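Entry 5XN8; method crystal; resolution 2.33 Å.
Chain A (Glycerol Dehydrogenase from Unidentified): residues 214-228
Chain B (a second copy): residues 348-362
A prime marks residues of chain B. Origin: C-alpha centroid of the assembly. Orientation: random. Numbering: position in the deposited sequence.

Chain A, residues 214-228: GEKARLAAQAGVVTD
Chain B (348-362) VHAAILTADLLGQQW

A single hydrogen bond joins these two stretches, and it lies at one end of an otherwise largely apolar contact. Gln361′ NE2 donates to Glu215 OE2 at 2.7 Å, with an N-H...acceptor angle of 148°. The same carboxylate holds Arg218 in its own helix: Arg218 NH2 reaches Glu215 OE2 at 2.9 Å in a salt bridge, and Arg218 NE reaches Glu215 OE1 at 3.3 Å. Glu215 OE2 therefore accepts from both chains. Glu215 has chi1 t and chi2 p; Arg218 runs t, t, p. Gln361′ is t, t with chi3 at 93°.

Chain A is helical from Gly214 through Gln222, continuing a helix that begins earlier in the chain, as is all of 348-362 in chain B. The helix axes approach to 8.8 Å, with 113° between their N-to-C directions. Ala220 lies over Thr354′, with 5.2 Å between their CA atoms. The CA atoms of Val225 and Ala350′ are also 5.2 Å apart. Chain A thus runs toward lower numbers in chain B, from Gln361′ at Glu215 to Ala350′ at Val225. The buried surface totals 653 Å².

Leu219 (m, t) is the knob. It sits among Thr354′, Leu357′, Leu358′ and Gln361′. Leu219 CD1 is 3.4 Å from Leu358′ CD2, and Leu219 CD2 is 4.3 Å from Leu357′ CB. Leu357′ and Leu358′ are both m, t. Ala220 CA lies 3.4 Å from Thr354′ OG1, and Ala220 CB is 3.5 Å from it. Thr354′ (m) turns that hydroxyl back to its own helix, donating to Ala350′ O at 3.0 Å. Ala223 CB packs 4.1 Å from Leu357′ CD1 and 4.2 Å from Leu353′ CB.

A Schellman motif ends the first helix. Gly224 has phi/psi 87/23, where a side chain would jam against the preceding carbonyl. Gly224 N bonds to Ala221 O at 3.1 Å, and Val225 N to Ala220 O at 2.9 Å. The chain then becomes extended, with Val225 at -127/159, Val226 at -101/112 and Thr227 at -115/170.

This segment crosses the small Ala350′. Val225 (m) places CB 3.8 Å from Ala350′ CB and CG1 4.2 Å from Leu353′ CD1. Val225 CG1 also meets the edge of the His349′ ring, 3.9 Å from His349′ CE1. The CA-to-CB bond of Val226 points away, yet Val226 O comes within 3.1 Å of Ala350′ CB. Thr227 (p), the N-cap of the next helix, points its CB toward chain B; its CG2 lies 3.8 Å from Thr354′ OG1.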

# COMPACT_ATOMS: atom_id res chain seq x y z
N GLY A 214 21.46 -11.35 10.98
CA GLY A 214 22.72 -10.95 11.60
C GLY A 214 22.73 -10.89 13.11
O GLY A 214 23.67 -11.36 13.75
N GLU A 215 21.68 -10.31 13.68
CA GLU A 215 21.57 -10.16 15.12
C GLU A 215 21.26 -11.48 15.82
O GLU A 215 21.89 -11.81 16.83
CB GLU A 215 20.54 -9.08 15.46
CG GLU A 215 20.44 -8.68 16.94
CD GLU A 215 21.75 -8.19 17.55
OE1 GLU A 215 22.70 -7.84 16.82
OE2 GLU A 215 21.83 -8.14 18.79
N LYS A 216 20.32 -12.26 15.29
CA LYS A 216 20.02 -13.59 15.86
C LYS A 216 21.23 -14.51 15.84
O LYS A 216 21.41 -15.31 16.75
CB LYS A 216 18.87 -14.28 15.11
CG LYS A 216 17.52 -13.62 15.32
CD LYS A 216 16.41 -14.38 14.60
CE LYS A 216 16.39 -14.14 13.10
NZ LYS A 216 15.37 -15.03 12.45
N ALA A 217 22.05 -14.38 14.79
CA ALA A 217 23.28 -15.16 14.66
C ALA A 217 24.35 -14.76 15.66
O ALA A 217 24.98 -15.62 16.30
CB ALA A 217 23.82 -15.02 13.25
N ARG A 218 24.58 -13.44 15.80
CA ARG A 218 25.59 -12.92 16.72
C ARG A 218 25.39 -13.38 18.16
O ARG A 218 26.35 -13.67 18.86
CB ARG A 218 25.59 -11.38 16.70
CG ARG A 218 26.64 -10.75 17.59
CD ARG A 218 26.52 -9.24 17.60
NE ARG A 218 25.39 -8.80 18.42
CZ ARG A 218 25.39 -8.73 19.75
NH1 ARG A 218 26.47 -9.08 20.46
NH2 ARG A 218 24.28 -8.32 20.37
N LEU A 219 24.13 -13.43 18.60
CA LEU A 219 23.80 -13.85 19.96
C LEU A 219 24.00 -15.35 20.16
O LEU A 219 24.45 -15.77 21.23
CB LEU A 219 22.37 -13.45 20.32
CG LEU A 219 22.15 -11.93 20.38
CD1 LEU A 219 20.67 -11.62 20.52
CD2 LEU A 219 22.92 -11.27 21.53
N ALA A 220 23.65 -16.14 19.15
CA ALA A 220 23.95 -17.57 19.14
C ALA A 220 25.45 -17.81 19.18
O ALA A 220 25.93 -18.67 19.92
CB ALA A 220 23.35 -18.23 17.90
N ALA A 221 26.19 -17.05 18.36
CA ALA A 221 27.65 -17.08 18.38
C ALA A 221 28.23 -16.62 19.72
O ALA A 221 29.20 -17.18 20.19
CB ALA A 221 28.19 -16.22 17.26
N GLN A 222 27.62 -15.60 20.33
CA GLN A 222 28.01 -15.16 21.68
C GLN A 222 27.90 -16.31 22.68
O GLN A 222 28.82 -16.53 23.47
CB GLN A 222 27.16 -13.97 22.14
CG GLN A 222 27.53 -13.40 23.51
CD GLN A 222 26.80 -12.10 23.81
OE1 GLN A 222 26.80 -11.17 22.99
NE2 GLN A 222 26.17 -12.02 24.97
N ALA A 223 26.80 -17.07 22.62
CA ALA A 223 26.60 -18.23 23.50
C ALA A 223 27.47 -19.46 23.16
O ALA A 223 27.57 -20.38 23.96
CB ALA A 223 25.13 -18.62 23.55
N GLY A 224 28.06 -19.47 21.96
CA GLY A 224 28.90 -20.57 21.50
C GLY A 224 28.13 -21.70 20.82
O GLY A 224 28.63 -22.81 20.71
N VAL A 225 26.94 -21.38 20.30
CA VAL A 225 25.94 -22.39 19.95
C VAL A 225 25.44 -22.27 18.50
O VAL A 225 25.57 -21.22 17.87
CB VAL A 225 24.77 -22.35 20.97
CG1 VAL A 225 25.25 -22.77 22.36
CG2 VAL A 225 24.08 -21.00 20.98
N VAL A 226 24.90 -23.35 17.96
CA VAL A 226 24.45 -23.43 16.56
C VAL A 226 22.94 -23.27 16.45
O VAL A 226 22.19 -24.13 16.91
CB VAL A 226 24.86 -24.78 15.92
CG1 VAL A 226 24.57 -24.79 14.42
CG2 VAL A 226 26.32 -25.10 16.20
N THR A 227 22.50 -22.15 15.86
CA THR A 227 21.09 -21.95 15.45
C THR A 227 21.02 -21.86 13.93
O THR A 227 22.06 -21.76 13.28
CB THR A 227 20.48 -20.69 16.08
OG1 THR A 227 21.32 -19.57 15.84
CG2 THR A 227 20.30 -20.89 17.55
N ASP A 228 19.81 -21.88 13.36
CA ASP A 228 19.68 -21.76 11.89
C ASP A 228 19.95 -20.33 11.40
O ASP A 228 20.20 -20.14 10.23
CB ASP A 228 18.32 -22.27 11.36
CG ASP A 228 18.44 -22.93 9.96
OD1 ASP A 228 18.99 -24.06 9.88
OD2 ASP A 228 17.99 -22.33 8.95
N VAL B 348 18.13 -27.70 20.63
CA VAL B 348 17.23 -27.16 21.68
C VAL B 348 18.03 -26.37 22.75
O VAL B 348 17.58 -25.32 23.20
CB VAL B 348 16.35 -28.27 22.33
CG1 VAL B 348 15.68 -27.82 23.62
CG2 VAL B 348 15.30 -28.74 21.35
N HIS B 349 19.19 -26.89 23.15
CA HIS B 349 20.11 -26.17 24.06
C HIS B 349 20.45 -24.80 23.44
O HIS B 349 20.29 -23.77 24.09
CB HIS B 349 21.36 -27.04 24.31
CG HIS B 349 22.48 -26.36 25.04
ND1 HIS B 349 23.46 -25.64 24.40
CD2 HIS B 349 22.82 -26.37 26.36
CE1 HIS B 349 24.34 -25.20 25.28
NE2 HIS B 349 23.96 -25.62 26.48
N ALA B 350 20.86 -24.83 22.18
CA ALA B 350 21.15 -23.63 21.39
C ALA B 350 20.03 -22.61 21.38
O ALA B 350 20.25 -21.41 21.61
CB ALA B 350 21.48 -24.03 19.96
N ALA B 351 18.82 -23.08 21.09
CA ALA B 351 17.66 -22.21 21.00
C ALA B 351 17.34 -21.55 22.34
O ALA B 351 17.09 -20.35 22.39
CB ALA B 351 16.46 -22.99 20.49
N ILE B 352 17.37 -22.33 23.42
CA ILE B 352 17.08 -21.83 24.76
C ILE B 352 18.07 -20.72 25.18
O ILE B 352 17.64 -19.68 25.69
CB ILE B 352 17.03 -22.98 25.81
CG1 ILE B 352 15.78 -23.84 25.57
CG2 ILE B 352 17.03 -22.46 27.24
CD1 ILE B 352 15.86 -25.23 26.16
N LEU B 353 19.36 -20.93 24.93
CA LEU B 353 20.38 -19.95 25.31
C LEU B 353 20.28 -18.67 24.48
O LEU B 353 20.44 -17.56 25.02
CB LEU B 353 21.80 -20.53 25.20
CG LEU B 353 22.17 -21.68 26.16
CD1 LEU B 353 23.68 -21.95 26.17
CD2 LEU B 353 21.69 -21.40 27.58
N THR B 354 20.03 -18.81 23.19
CA THR B 354 19.88 -17.65 22.32
C THR B 354 18.61 -16.87 22.64
O THR B 354 18.63 -15.64 22.67
CB THR B 354 19.89 -18.07 20.84
OG1 THR B 354 21.10 -18.77 20.55
CG2 THR B 354 19.76 -16.84 19.92
N ALA B 355 17.52 -17.59 22.89
CA ALA B 355 16.26 -16.98 23.31
C ALA B 355 16.44 -16.15 24.57
O ALA B 355 15.95 -15.01 24.64
CB ALA B 355 15.19 -18.03 23.53
N ASP B 356 17.14 -16.71 25.56
CA ASP B 356 17.48 -16.00 26.80
C ASP B 356 18.21 -14.69 26.51
O ASP B 356 17.83 -13.64 27.03
CB ASP B 356 18.35 -16.90 27.69
CG ASP B 356 18.86 -16.21 28.93
OD1 ASP B 356 18.03 -15.80 29.77
OD2 ASP B 356 20.09 -16.09 29.08
N LEU B 357 19.24 -14.75 25.67
CA LEU B 357 19.98 -13.55 25.27
C LEU B 357 19.12 -12.56 24.48
O LEU B 357 19.32 -11.36 24.61
CB LEU B 357 21.25 -13.92 24.48
CG LEU B 357 22.34 -14.64 25.29
CD1 LEU B 357 23.56 -14.91 24.42
CD2 LEU B 357 22.77 -13.87 26.53
N LEU B 358 18.16 -13.05 23.69
CA LEU B 358 17.19 -12.14 23.03
C LEU B 358 16.30 -11.43 24.04
O LEU B 358 16.03 -10.23 23.89
CB LEU B 358 16.34 -12.88 21.99
CG LEU B 358 17.13 -13.24 20.74
CD1 LEU B 358 16.46 -14.38 19.97
CD2 LEU B 358 17.33 -12.04 19.82
N GLY B 359 15.85 -12.15 25.06
CA GLY B 359 15.05 -11.57 26.13
C GLY B 359 15.79 -10.62 27.06
O GLY B 359 15.19 -9.65 27.54
N GLN B 360 17.07 -10.88 27.34
CA GLN B 360 17.90 -9.96 28.13
C GLN B 360 18.03 -8.61 27.40
O GLN B 360 17.70 -7.57 27.95
CB GLN B 360 19.29 -10.54 28.42
CG GLN B 360 19.28 -11.68 29.43
CD GLN B 360 20.70 -12.11 29.84
OE1 GLN B 360 21.59 -11.28 30.09
NE2 GLN B 360 20.90 -13.41 29.93
N GLN B 361 18.50 -8.66 26.16
CA GLN B 361 18.65 -7.46 25.34
C GLN B 361 17.35 -6.64 25.25
O GLN B 361 17.36 -5.40 25.38
CB GLN B 361 19.12 -7.84 23.95
CG GLN B 361 19.69 -6.70 23.12
CD GLN B 361 19.74 -7.06 21.65
OE1 GLN B 361 18.81 -6.78 20.89
NE2 GLN B 361 20.81 -7.75 21.24
N TRP B 362 16.23 -7.34 25.08
CA TRP B 362 14.91 -6.73 24.99
C TRP B 362 14.49 -6.00 26.27
O TRP B 362 13.99 -4.87 26.22
CB TRP B 362 13.86 -7.80 24.63
CG TRP B 362 12.51 -7.22 24.42
CD1 TRP B 362 11.50 -7.16 25.32
CD2 TRP B 362 12.04 -6.56 23.23
NE1 TRP B 362 10.41 -6.53 24.77
CE2 TRP B 362 10.71 -6.16 23.49
CE3 TRP B 362 12.61 -6.29 21.97
CZ2 TRP B 362 9.93 -5.49 22.54
CZ3 TRP B 362 11.84 -5.61 21.03
CH2 TRP B 362 10.51 -5.22 21.32